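Local atomic coordinates of kinase-associated protein B (PDB entry 1Y71), a protein that is of uncharacterised function but is probably a partner of a bacterial kinase, built on an SH3-like beta fold. Residues Ala67-Phe70 and Arg71-Thr74; Ser94-Leu97 and Ala98-Gln102. All coordinates share one frame; numbering follows the deposited sequence.

Interaction 1 of 2, residues Ala67-Phe70 and Arg71-Thr74; sequences ALAF and REQT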
loop_
_atom_site.group_PDB
_atom_site.type_symbol
_atom_site.label_atom_id
_atom_site.label_comp_id
_atom_site.label_asym_id
_atom_site.label_seq_id
_atom_site.Cartn_x
_atom_site.Cartn_y
_atom_site.Cartn_z
ATOM N N ALA B 67 -15.298 7.781 3.141
ATOM C CA ALA B 67 -14.458 6.595 3.335
ATOM C C ALA B 67 -13.711 6.665 4.655
ATOM O O ALA B 67 -13.444 7.769 5.166
ATOM C CB ALA B 67 -13.447 6.439 2.165
ATOM N N LEU B 68 -13.374 5.514 5.228
ATOM C CA LEU B 68 -12.434 5.501 6.336
ATOM C C LEU B 68 -11.106 6.143 5.891
ATOM O O LEU B 68 -10.673 6.002 4.722
ATOM C CB LEU B 68 -12.193 4.085 6.815
ATOM C CG LEU B 68 -13.441 3.349 7.316
ATOM C CD1 LEU B 68 -13.110 1.873 7.620
ATOM C CD2 LEU B 68 -14.040 4.085 8.548
ATOM N N ALA B 69 -10.463 6.830 6.823
ATOM C CA ALA B 69 -9.234 7.573 6.534
ATOM C C ALA B 69 -8.025 6.654 6.599
ATOM O O ALA B 69 -8.101 5.590 7.183
ATOM C CB ALA B 69 -9.079 8.739 7.512
ATOM N N PHE B 70 -6.898 7.106 6.023
ATOM C CA PHE B 70 -5.652 6.357 6.061
ATOM C C PHE B 70 -5.209 6.095 7.504
ATOM O O PHE B 70 -5.119 7.018 8.335
ATOM C CB PHE B 70 -4.542 7.059 5.207
ATOM C CG PHE B 70 -3.247 6.323 5.220
ATOM C CD1 PHE B 70 -3.185 5.005 4.768
ATOM C CD2 PHE B 70 -2.101 6.906 5.771
ATOM C CE1 PHE B 70 -1.974 4.283 4.805
ATOM C CE2 PHE B 70 -0.906 6.194 5.805
ATOM C CZ PHE B 70 -0.853 4.877 5.341
ATOM N N ARG B 71 -4.981 4.823 7.811
ATOM C CA ARG B 71 -4.605 4.395 9.161
ATOM C C ARG B 71 -5.698 4.545 10.215
ATOM O O ARG B 71 -5.440 4.273 11.393
ATOM C CB ARG B 71 -3.295 5.043 9.650
ATOM C CG ARG B 71 -2.156 4.819 8.690
ATOM C CD ARG B 71 -0.799 5.162 9.275
ATOM N NE ARG B 71 -0.695 6.555 9.663
ATOM C CZ ARG B 71 -0.839 7.013 10.916
ATOM N NH1 ARG B 71 -1.115 6.179 11.934
ATOM N NH2 ARG B 71 -0.719 8.322 11.158
ATOM N N GLU B 72 -6.919 4.921 9.801
ATOM C CA GLU B 72 -8.063 4.863 10.719
ATOM C C GLU B 72 -8.189 3.414 11.221
ATOM O O GLU B 72 -7.961 2.494 10.461
ATOM C CB GLU B 72 -9.344 5.320 10.020
ATOM C CG GLU B 72 -10.588 5.365 10.953
ATOM C CD GLU B 72 -11.706 6.354 10.495
ATOM O OE1 GLU B 72 -11.633 6.996 9.419
ATOM O OE2 GLU B 72 -12.670 6.504 11.264
ATOM N N GLN B 73 -8.479 3.203 12.499
ATOM C CA GLN B 73 -8.653 1.836 12.994
ATOM C C GLN B 73 -10.123 1.688 13.343
ATOM O O GLN B 73 -10.720 2.543 14.040
ATOM C CB GLN B 73 -7.724 1.496 14.175
ATOM C CG GLN B 73 -6.244 1.825 13.902
ATOM C CD GLN B 73 -5.225 1.006 14.698
ATOM O OE1 GLN B 73 -5.490 0.499 15.794
ATOM N NE2 GLN B 73 -4.031 0.906 14.153
ATOM N N THR B 74 -10.738 0.668 12.767
ATOM C CA THR B 74 -12.171 0.490 12.917
ATOM C C THR B 74 -12.440 -0.977 13.231
ATOM O O THR B 74 -11.754 -1.863 12.744
ATOM C CB THR B 74 -12.990 1.042 11.689
ATOM O OG1 THR B 74 -13.191 0.030 10.708
ATOM C CG2 THR B 74 -12.284 2.223 11.027
#
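A69 and E72 close a tight turn that delivers the chain from the loop after strand 34-42 into strand 73-77. The evidence is twofold: E72 N donates to A69 O over 2.9 Å, and R71 carries the positive phi (68°) expected at the third position of a type II turn. E72 then reaches back across the turn. With CG anti to the backbone N (chi1 -177°) and the chain extended beyond it, E72 OE1 receives A69 N on its anti side, 2.9 Å away and nearly straight at 174°. A69 is thus gripped through both its N-H and its carbonyl. On the outer side, R71 CG sits over the centre of the F70 ring, 3.5 Å from the centroid, in a CH-pi contact; the guanidinium stands almost perpendicular to the ring, and F70 also packs on G86 of the second subunit. Inward, L68 and T74 meet tip to tip, L68 CD1 lying 3.5 Å from T74 CG2, and both touch Y18. T74 OG1 is buried here without a polar partner. Backbone bonds of R71 and E72 with V39 and of T74 with V37 tie the chain to strand 34-42: a type II beta turn leading into strand 73-77.

Interaction 2 of 2, residues Ser94-Leu97 and Ala98-Gln102; sequences SLKL and ALETQ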
loop_
_atom_site.group_PDB
_atom_site.type_symbol
_atom_site.label_atom_id
_atom_site.label_comp_id
_atom_site.label_asym_id
_atom_site.label_seq_id
_atom_site.Cartn_x
_atom_site.Cartn_y
_atom_site.Cartn_z
ATOM N N SER B 94 -5.837 4.963 -4.403
ATOM C CA SER B 94 -6.927 3.986 -4.309
ATOM C C SER B 94 -8.278 4.698 -4.077
ATOM O O SER B 94 -9.324 4.298 -4.631
ATOM C CB SER B 94 -6.654 2.936 -3.210
ATOM O OG SER B 94 -6.780 3.485 -1.902
ATOM N N LEU B 95 -8.258 5.734 -3.234
ATOM C CA LEU B 95 -9.458 6.536 -2.952
ATOM C C LEU B 95 -9.939 7.244 -4.202
ATOM O O LEU B 95 -11.167 7.267 -4.507
ATOM C CB LEU B 95 -9.186 7.535 -1.827
ATOM C CG LEU B 95 -10.273 8.550 -1.394
ATOM C CD1 LEU B 95 -11.555 7.792 -0.980
ATOM C CD2 LEU B 95 -9.771 9.494 -0.228
ATOM N N LYS B 96 -8.983 7.844 -4.924
ATOM C CA LYS B 96 -9.290 8.494 -6.201
ATOM C C LYS B 96 -9.958 7.489 -7.163
ATOM O O LYS B 96 -11.008 7.779 -7.759
ATOM C CB LYS B 96 -8.020 9.119 -6.815
ATOM C CG LYS B 96 -8.302 10.070 -7.988
ATOM C CD LYS B 96 -6.961 10.611 -8.608
ATOM C CE LYS B 96 -7.228 11.395 -9.948
ATOM N NZ LYS B 96 -7.813 10.494 -11.029
ATOM N N LEU B 97 -9.345 6.321 -7.307
ATOM C CA LEU B 97 -9.893 5.244 -8.144
ATOM C C LEU B 97 -11.263 4.761 -7.700
ATOM O O LEU B 97 -12.211 4.749 -8.509
ATOM C CB LEU B 97 -8.930 4.059 -8.220
ATOM C CG LEU B 97 -9.362 2.853 -9.070
ATOM C CD1 LEU B 97 -9.403 3.222 -10.568
ATOM C CD2 LEU B 97 -8.452 1.634 -8.859
ATOM N N ALA B 98 -11.390 4.382 -6.432
ATOM C CA ALA B 98 -12.660 3.918 -5.868
ATOM C C ALA B 98 -13.815 4.919 -6.154
ATOM O O ALA B 98 -14.938 4.555 -6.541
ATOM C CB ALA B 98 -12.505 3.690 -4.355
ATOM N N LEU B 99 -13.516 6.187 -5.988
ATOM C CA LEU B 99 -14.476 7.239 -6.206
ATOM C C LEU B 99 -14.869 7.377 -7.680
ATOM O O LEU B 99 -16.061 7.515 -8.007
ATOM C CB LEU B 99 -13.896 8.555 -5.699
ATOM C CG LEU B 99 -14.877 9.679 -5.451
ATOM C CD1 LEU B 99 -15.855 9.254 -4.385
ATOM C CD2 LEU B 99 -14.067 10.963 -5.007
ATOM N N GLU B 100 -13.876 7.339 -8.558
ATOM C CA GLU B 100 -14.160 7.434 -10.006
ATOM C C GLU B 100 -15.010 6.245 -10.455
ATOM O O GLU B 100 -15.998 6.414 -11.211
ATOM C CB GLU B 100 -12.886 7.595 -10.836
ATOM C CG GLU B 100 -12.346 9.030 -10.748
ATOM C CD GLU B 100 -10.857 9.154 -11.004
ATOM O OE1 GLU B 100 -10.190 8.128 -11.324
ATOM O OE2 GLU B 100 -10.349 10.303 -10.884
ATOM N N THR B 101 -14.687 5.061 -9.924
ATOM C CA THR B 101 -15.460 3.840 -10.196
ATOM C C THR B 101 -16.925 3.975 -9.799
ATOM O O THR B 101 -17.836 3.666 -10.604
ATOM C CB THR B 101 -14.783 2.586 -9.542
ATOM O OG1 THR B 101 -13.521 2.405 -10.157
ATOM C CG2 THR B 101 -15.597 1.287 -9.680
ATOM N N GLN B 102 -17.159 4.460 -8.584
ATOM C CA GLN B 102 -18.509 4.644 -8.095
ATOM C C GLN B 102 -19.276 5.676 -8.928
ATOM O O GLN B 102 -20.460 5.481 -9.258
ATOM C CB GLN B 102 -18.507 5.092 -6.643
ATOM C CG GLN B 102 -19.922 5.156 -6.024
ATOM C CD GLN B 102 -19.877 5.517 -4.569
ATOM O OE1 GLN B 102 -18.840 5.950 -4.060
ATOM N NE2 GLN B 102 -20.966 5.297 -3.873
#
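K96 and E100, one helical turn apart, lean together on the flank of helix 91-104 that faces helix 112-127 and join in a salt bridge. The lysine runs extended from CG, anti to its main-chain nitrogen, as far as CE, then bends at chi4 (-64°), which turns K96 NZ onto the syn lone pair of E100 OE2 at 2.5 Å, a short separation. The two chains meet at an oblique angle, and the lysine also brings aliphatic carbon to the carboxylate, K96 CE being 3.4 Å from E100 OE2. E100 leaves its backbone differently, with CG anti to the carbonyl carbon (chi1 -77°), and this keeps its carboxylate back over the preceding turn. K125 of helix 112-127 offers the same OE2 a second, weak and long ion pair. Beneath this pair the backbone repeats its i to i+4 bonds: A98 N to S94 O at 2.7 Å, and T101 N to L97 O at 2.9 Å with an N-H...O angle of 168°. A98 CB rests 3.3 Å from S94 O. The buried residues fix the helix in the fold: S94 OG bonds to Y91 O and V42 N, A98 packs on V42 of strand 34-42, and L99 lies against L121 and K125 of helix 112-127.

How the interactions relate
From the N terminus, strands 13-18, 21-31 and 34-42 come first; interaction 1 then turns the chain into strand 73-77, and interaction 2 follows on helix 91-104. Each joins adjacent segments of one continuous stretch, so the two run in series, neither nested nor crossed, and neither closes a long loop. Their centres lie about 16 Å apart, yet they touch where A67 CB packs 3.9 Å from L95 CD1. Y91, the first residue of the helix, gives a second tie, its hydroxyl bonding to L68 O. Both contacts also pack on strand 34-42, the turn through V39 and L40, the helix through A41 and V42.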